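PDB 4GGO: trans-2-enoyl-CoA reductase [NADH] from Treponema denticola ATCC 35405, which catalyses the NADH-dependent reduction of trans-2-enoyl-CoA thioesters such as crotonyl-CoA to the saturated acyl-CoA in bacterial fatty acid synthesis. Local coordinates for residues A[309-323]-A[335-347]. Numbering follows the deposited sequence.
Sequences EGCIEQITRLYAERL and ENRIRIDDWELEE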
loop_
_atom_site.group_PDB
_atom_site.type_symbol
_atom_site.label_atom_id
_atom_site.label_comp_id
_atom_site.label_asym_id
_atom_site.label_seq_id
_atom_site.Cartn_x
_atom_site.Cartn_y
_atom_site.Cartn_z
ATOM N N GLU A 309 -7.621 1.053 11.860
ATOM C CA GLU A 309 -7.838 0.399 10.577
ATOM C C GLU A 309 -6.558 -0.253 10.069
ATOM O O GLU A 309 -5.459 0.255 10.290
ATOM C CB GLU A 309 -8.329 1.406 9.537
ATOM C CG GLU A 309 -9.735 1.930 9.763
ATOM C CD GLU A 309 -10.123 2.976 8.738
ATOM O OE1 GLU A 309 -9.423 4.004 8.646
ATOM O OE2 GLU A 309 -11.121 2.765 8.016
ATOM N N GLY A 310 -6.713 -1.387 9.396
ATOM C CA GLY A 310 -5.632 -1.989 8.639
ATOM C C GLY A 310 -5.853 -1.655 7.176
ATOM O O GLY A 310 -6.650 -0.773 6.855
ATOM N N CYS A 311 -5.160 -2.357 6.287
ATOM C CA CYS A 311 -5.271 -2.090 4.856
ATOM C C CYS A 311 -6.684 -2.302 4.322
ATOM O O CYS A 311 -7.230 -1.435 3.642
ATOM C CB CYS A 311 -4.284 -2.953 4.071
ATOM S SG CYS A 311 -2.563 -2.588 4.448
ATOM N N ILE A 312 -7.274 -3.451 4.635
ATOM C CA ILE A 312 -8.578 -3.799 4.077
ATOM C C ILE A 312 -9.698 -2.923 4.647
ATOM O O ILE A 312 -10.678 -2.638 3.961
ATOM C CB ILE A 312 -8.900 -5.311 4.242
ATOM C CG1 ILE A 312 -10.039 -5.727 3.305
ATOM C CG2 ILE A 312 -9.209 -5.658 5.694
ATOM C CD1 ILE A 312 -9.704 -5.586 1.835
ATOM N N GLU A 313 -9.543 -2.478 5.893
ATOM C CA GLU A 313 -10.518 -1.568 6.490
ATOM C C GLU A 313 -10.421 -0.199 5.824
ATOM O O GLU A 313 -11.435 0.414 5.490
ATOM C CB GLU A 313 -10.302 -1.437 8.002
ATOM C CG GLU A 313 -10.680 -2.673 8.807
ATOM C CD GLU A 313 -9.597 -3.738 8.804
ATOM O OE1 GLU A 313 -8.464 -3.442 8.366
ATOM O OE2 GLU A 313 -9.880 -4.871 9.244
ATOM N N GLN A 314 -9.189 0.262 5.631
ATOM C CA GLN A 314 -8.914 1.531 4.967
ATOM C C GLN A 314 -9.514 1.600 3.567
ATOM O O GLN A 314 -10.213 2.553 3.227
ATOM C CB GLN A 314 -7.404 1.749 4.866
ATOM C CG GLN A 314 -6.787 2.445 6.055
ATOM C CD GLN A 314 -6.696 3.942 5.862
ATOM O OE1 GLN A 314 -5.894 4.426 5.062
ATOM N NE2 GLN A 314 -7.519 4.687 6.593
ATOM N N ILE A 315 -9.232 0.585 2.757
ATOM C CA ILE A 315 -9.610 0.607 1.349
ATOM C C ILE A 315 -11.106 0.386 1.122
ATOM O O ILE A 315 -11.705 1.019 0.252
ATOM C CB ILE A 315 -8.779 -0.394 0.527
ATOM C CG1 ILE A 315 -7.288 -0.101 0.707
ATOM C CG2 ILE A 315 -9.162 -0.328 -0.937
ATOM C CD1 ILE A 315 -6.915 1.346 0.462
ATOM N N THR A 316 -11.713 -0.502 1.903
ATOM C CA THR A 316 -13.159 -0.675 1.831
ATOM C C THR A 316 -13.866 0.634 2.173
ATOM O O THR A 316 -14.856 0.993 1.538
ATOM C CB THR A 316 -13.666 -1.800 2.753
ATOM O OG1 THR A 316 -13.124 -1.632 4.069
ATOM C CG2 THR A 316 -13.266 -3.160 2.207
ATOM N N ARG A 317 -13.346 1.354 3.165
ATOM C CA ARG A 317 -13.894 2.662 3.512
ATOM C C ARG A 317 -13.671 3.654 2.375
ATOM O O ARG A 317 -14.535 4.483 2.083
ATOM C CB ARG A 317 -13.286 3.196 4.815
ATOM C CG ARG A 317 -13.757 4.599 5.179
ATOM C CD ARG A 317 -13.659 4.876 6.676
ATOM N NE ARG A 317 -12.282 5.018 7.143
ATOM C CZ ARG A 317 -11.620 6.172 7.179
ATOM N NH1 ARG A 317 -12.204 7.286 6.763
ATOM N NH2 ARG A 317 -10.372 6.211 7.627
ATOM N N LEU A 318 -12.509 3.558 1.736
ATOM C CA LEU A 318 -12.185 4.392 0.582
ATOM C C LEU A 318 -13.199 4.218 -0.549
ATOM O O LEU A 318 -13.700 5.197 -1.097
ATOM C CB LEU A 318 -10.780 4.071 0.070
ATOM C CG LEU A 318 -10.364 4.747 -1.241
ATOM C CD1 LEU A 318 -10.231 6.254 -1.062
ATOM C CD2 LEU A 318 -9.068 4.145 -1.766
ATOM N N TYR A 319 -13.492 2.969 -0.896
ATOM C CA TYR A 319 -14.454 2.671 -1.954
ATOM C C TYR A 319 -15.861 3.128 -1.575
ATOM O O TYR A 319 -16.539 3.805 -2.349
ATOM C CB TYR A 319 -14.475 1.170 -2.251
ATOM C CG TYR A 319 -13.437 0.690 -3.247
ATOM C CD1 TYR A 319 -12.087 0.648 -2.916
ATOM C CD2 TYR A 319 -13.812 0.250 -4.510
ATOM C CE1 TYR A 319 -11.140 0.197 -3.826
ATOM C CE2 TYR A 319 -12.875 -0.202 -5.424
ATOM C CZ TYR A 319 -11.540 -0.227 -5.076
ATOM O OH TYR A 319 -10.606 -0.678 -5.983
ATOM N N ALA A 320 -16.289 2.756 -0.375
ATOM C CA ALA A 320 -17.663 2.986 0.055
ATOM C C ALA A 320 -17.959 4.436 0.435
ATOM O O ALA A 320 -19.068 4.924 0.217
ATOM C CB ALA A 320 -18.010 2.057 1.208
ATOM N N GLU A 321 -16.971 5.123 1.000
ATOM C CA GLU A 321 -17.203 6.449 1.568
ATOM C C GLU A 321 -16.481 7.587 0.846
ATOM O O GLU A 321 -16.540 8.735 1.288
ATOM C CB GLU A 321 -16.841 6.460 3.055
ATOM C CG GLU A 321 -17.796 5.676 3.942
ATOM C CD GLU A 321 -19.062 6.449 4.262
ATOM O OE1 GLU A 321 -19.127 7.061 5.350
ATOM O OE2 GLU A 321 -19.991 6.447 3.428
ATOM N N ARG A 322 -15.798 7.275 -0.251
ATOM C CA ARG A 322 -15.141 8.306 -1.052
ATOM C C ARG A 322 -15.442 8.146 -2.540
ATOM O O ARG A 322 -16.008 9.038 -3.170
ATOM C CB ARG A 322 -13.624 8.298 -0.834
ATOM C CG ARG A 322 -13.171 8.602 0.585
ATOM C CD ARG A 322 -13.504 10.029 0.993
ATOM N NE ARG A 322 -12.850 10.399 2.245
ATOM C CZ ARG A 322 -13.305 10.072 3.449
ATOM N NH1 ARG A 322 -14.420 9.365 3.568
ATOM N NH2 ARG A 322 -12.644 10.449 4.536
ATOM N N LEU A 323 -15.058 7.001 -3.096
ATOM C CA LEU A 323 -15.172 6.769 -4.532
ATOM C C LEU A 323 -16.610 6.516 -4.977
ATOM O O LEU A 323 -17.080 7.111 -5.946
ATOM C CB LEU A 323 -14.281 5.599 -4.957
ATOM C CG LEU A 323 -12.798 5.702 -4.591
ATOM C CD1 LEU A 323 -12.036 4.489 -5.106
ATOM C CD2 LEU A 323 -12.198 6.990 -5.132
ATOM N N GLU A 335 -6.805 20.847 -1.017
ATOM C CA GLU A 335 -5.817 20.672 -2.077
ATOM C C GLU A 335 -6.230 19.577 -3.059
ATOM O O GLU A 335 -5.388 19.017 -3.763
ATOM C CB GLU A 335 -4.437 20.362 -1.489
ATOM C CG GLU A 335 -3.824 21.504 -0.689
ATOM C CD GLU A 335 -3.488 22.713 -1.545
ATOM O OE1 GLU A 335 -3.319 22.550 -2.772
ATOM O OE2 GLU A 335 -3.392 23.828 -0.990
ATOM N N ASN A 336 -7.526 19.279 -3.090
ATOM C CA ASN A 336 -8.090 18.274 -3.995
ATOM C C ASN A 336 -7.530 16.864 -3.802
ATOM O O ASN A 336 -7.490 16.071 -4.742
ATOM C CB ASN A 336 -7.951 18.709 -5.458
ATOM C CG ASN A 336 -8.691 19.998 -5.755
ATOM O OD1 ASN A 336 -9.918 20.011 -5.867
ATOM N ND2 ASN A 336 -7.948 21.091 -5.889
ATOM N N ARG A 337 -7.108 16.556 -2.581
ATOM C CA ARG A 337 -6.623 15.223 -2.251
ATOM C C ARG A 337 -7.682 14.457 -1.472
ATOM O O ARG A 337 -8.362 15.023 -0.615
ATOM C CB ARG A 337 -5.344 15.309 -1.413
ATOM C CG ARG A 337 -4.196 16.044 -2.084
ATOM C CD ARG A 337 -3.028 16.243 -1.127
ATOM N NE ARG A 337 -3.425 16.977 0.072
ATOM C CZ ARG A 337 -2.594 17.697 0.820
ATOM N NH1 ARG A 337 -1.313 17.788 0.488
ATOM N NH2 ARG A 337 -3.046 18.331 1.894
ATOM N N ILE A 338 -7.827 13.172 -1.773
ATOM C CA ILE A 338 -8.680 12.303 -0.973
ATOM C C ILE A 338 -7.957 11.988 0.333
ATOM O O ILE A 338 -6.781 11.628 0.323
ATOM C CB ILE A 338 -9.013 10.994 -1.713
ATOM C CG1 ILE A 338 -9.825 11.287 -2.976
ATOM C CG2 ILE A 338 -9.776 10.043 -0.803
ATOM C CD1 ILE A 338 -10.178 10.055 -3.780
ATOM N N ARG A 339 -8.659 12.137 1.453
ATOM C CA ARG A 339 -8.058 11.923 2.764
ATOM C C ARG A 339 -8.758 10.816 3.542
ATOM O O ARG A 339 -9.880 10.996 4.012
ATOM C CB ARG A 339 -8.093 13.217 3.586
ATOM C CG ARG A 339 -7.443 14.413 2.911
ATOM C CD ARG A 339 -5.947 14.204 2.734
ATOM N NE ARG A 339 -5.245 14.134 4.012
ATOM C CZ ARG A 339 -4.730 15.187 4.639
ATOM N NH1 ARG A 339 -4.841 16.397 4.108
ATOM N NH2 ARG A 339 -4.103 15.032 5.798
ATOM N N ILE A 340 -8.099 9.671 3.681
ATOM C CA ILE A 340 -8.594 8.627 4.572
ATOM C C ILE A 340 -7.636 8.429 5.740
ATOM O O ILE A 340 -7.708 7.433 6.462
ATOM C CB ILE A 340 -8.865 7.293 3.845
ATOM C CG1 ILE A 340 -7.589 6.753 3.200
ATOM C CG2 ILE A 340 -9.970 7.466 2.809
ATOM C CD1 ILE A 340 -7.770 5.397 2.547
ATOM N N ASP A 341 -6.738 9.394 5.914
ATOM C CA ASP A 341 -5.920 9.477 7.116
ATOM C C ASP A 341 -6.592 10.442 8.087
ATOM O O ASP A 341 -5.976 10.916 9.044
ATOM C CB ASP A 341 -4.509 9.963 6.777
ATOM C CG ASP A 341 -4.500 11.340 6.139
ATOM O OD1 ASP A 341 -5.534 11.747 5.567
ATOM O OD2 ASP A 341 -3.454 12.018 6.205
ATOM N N ASP A 342 -7.862 10.730 7.824
ATOM C CA ASP A 342 -8.611 11.708 8.606
ATOM C C ASP A 342 -8.844 11.262 10.049
ATOM O O ASP A 342 -8.894 12.089 10.956
ATOM C CB ASP A 342 -9.934 12.063 7.915
ATOM C CG ASP A 342 -10.749 10.839 7.535
ATOM O OD1 ASP A 342 -10.182 9.729 7.473
ATOM O OD2 ASP A 342 -11.963 10.991 7.287
ATOM N N TRP A 343 -8.977 9.956 10.262
ATOM C CA TRP A 343 -9.127 9.427 11.613
ATOM C C TRP A 343 -7.792 9.457 12.355
ATOM O O TRP A 343 -7.746 9.721 13.554
ATOM C CB TRP A 343 -9.680 8.000 11.583
ATOM C CG TRP A 343 -11.071 7.895 11.030
ATOM C CD1 TRP A 343 -11.874 8.921 10.617
ATOM C CD2 TRP A 343 -11.827 6.695 10.837
ATOM N NE1 TRP A 343 -13.081 8.432 10.175
ATOM C CE2 TRP A 343 -13.076 7.067 10.300
ATOM C CE3 TRP A 343 -11.568 5.339 11.068
ATOM C CZ2 TRP A 343 -14.062 6.133 9.988
ATOM C CZ3 TRP A 343 -12.550 4.414 10.755
ATOM C CH2 TRP A 343 -13.780 4.815 10.223
ATOM N N GLU A 344 -6.708 9.180 11.634
ATOM C CA GLU A 344 -5.373 9.218 12.221
ATOM C C GLU A 344 -5.002 10.628 12.664
ATOM O O GLU A 344 -4.465 10.827 13.755
ATOM C CB GLU A 344 -4.322 8.698 11.233
ATOM C CG GLU A 344 -2.886 9.003 11.656
ATOM C CD GLU A 344 -1.851 8.384 10.736
ATOM O OE1 GLU A 344 -2.240 7.599 9.850
ATOM O OE2 GLU A 344 -0.647 8.677 10.904
ATOM N N LEU A 345 -5.292 11.607 11.816
ATOM C CA LEU A 345 -4.872 12.978 12.075
ATOM C C LEU A 345 -5.921 13.799 12.818
ATOM O O LEU A 345 -5.823 15.025 12.881
ATOM C CB LEU A 345 -4.465 13.676 10.778
ATOM C CG LEU A 345 -3.227 13.100 10.089
ATOM C CD1 LEU A 345 -2.906 13.883 8.827
ATOM C CD2 LEU A 345 -2.036 13.096 11.042
ATOM N N GLU A 346 -6.923 13.120 13.374
ATOM C CA GLU A 346 -7.857 13.766 14.289
ATOM C C GLU A 346 -7.073 14.346 15.453
ATOM O O GLU A 346 -6.110 13.739 15.918
ATOM C CB GLU A 346 -8.875 12.766 14.830
ATOM C CG GLU A 346 -10.033 12.466 13.911
ATOM C CD GLU A 346 -10.936 11.392 14.480
ATOM O OE1 GLU A 346 -10.994 11.265 15.722
ATOM O OE2 GLU A 346 -11.579 10.669 13.691
ATOM N N GLU A 347 -7.483 15.521 15.916
ATOM C CA GLU A 347 -6.799 16.196 17.010
ATOM C C GLU A 347 -6.758 15.339 18.272
ATOM O O GLU A 347 -5.725 15.248 18.934
ATOM C CB GLU A 347 -7.464 17.540 17.310
ATOM C CG GLU A 347 -6.751 18.347 18.383
ATOM C CD GLU A 347 -7.532 19.563 18.821
ATOM O OE1 GLU A 347 -7.872 20.400 17.960
ATOM O OE2 GLU A 347 -7.800 19.686 20.034
HETATM O O HOH W 1 -11.411 12.721 1.442
#
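Arg317 and Trp343 make a stacked cation-pi pair between helix 311-323 and the loop that follows strand 338-339. The guanidinium lies flat over the indole, its plane only 5° from that of the ring. Arg317 CZ sits 3.6 Å from the centroid of the six-membered ring of Trp343. A bend at chi3 (71°) turns the head group onto this face, and Ile340 CB lies over the opposite one.

Salt bridges tie down the edges of the same guanidinium. Glu309 is gripped side-on, with Arg317 NE 2.7 Å from Glu309 OE2 and NH2 bonded to OE1. Arg317 NH1 reaches the syn lone pair of Asp342 OD1 at 3.2 Å. The other oxygen, Asp342 OD2, forms a salt bridge with Arg322 NH2 at 2.9 Å, though the hydrogen bond is weak by angle. Asp342 thus bridges two arginines five residues apart on the helix.

Side chains of the helix also bond backbone carbonyls of 335-347. Gln314 NE2 donates a nearly straight bond (172°) to Ile340 O at 2.8 Å, and also one to Glu309 OE1. Gln314 OE1 is taken by Lys278 N. Arg322 NH2 bonds Arg339 O at 2.9 Å, while a water joins Arg322 NE to Arg339 N.

Apolar packing lies beside this network. Leu318 CD1 meets Ile338 CG2 at 3.8 Å, and Leu323 CD2 touches Ile338 CD1. Ile340 CG2 packs near Leu318 CD1 and the Arg322 guanidinium face.

The contact sets helix 311-323 against the edge strand 338-339 of the parallel Rossmann-type sheet and the loop after it. Gln314 lies about 4 Å, side chain to side chain, from the NAD-binding Tyr62. Pairing with Glu309 and Asp342 would offset the buried charge of Arg317, while the bonds in its plane and the indole over its face fix its orientation.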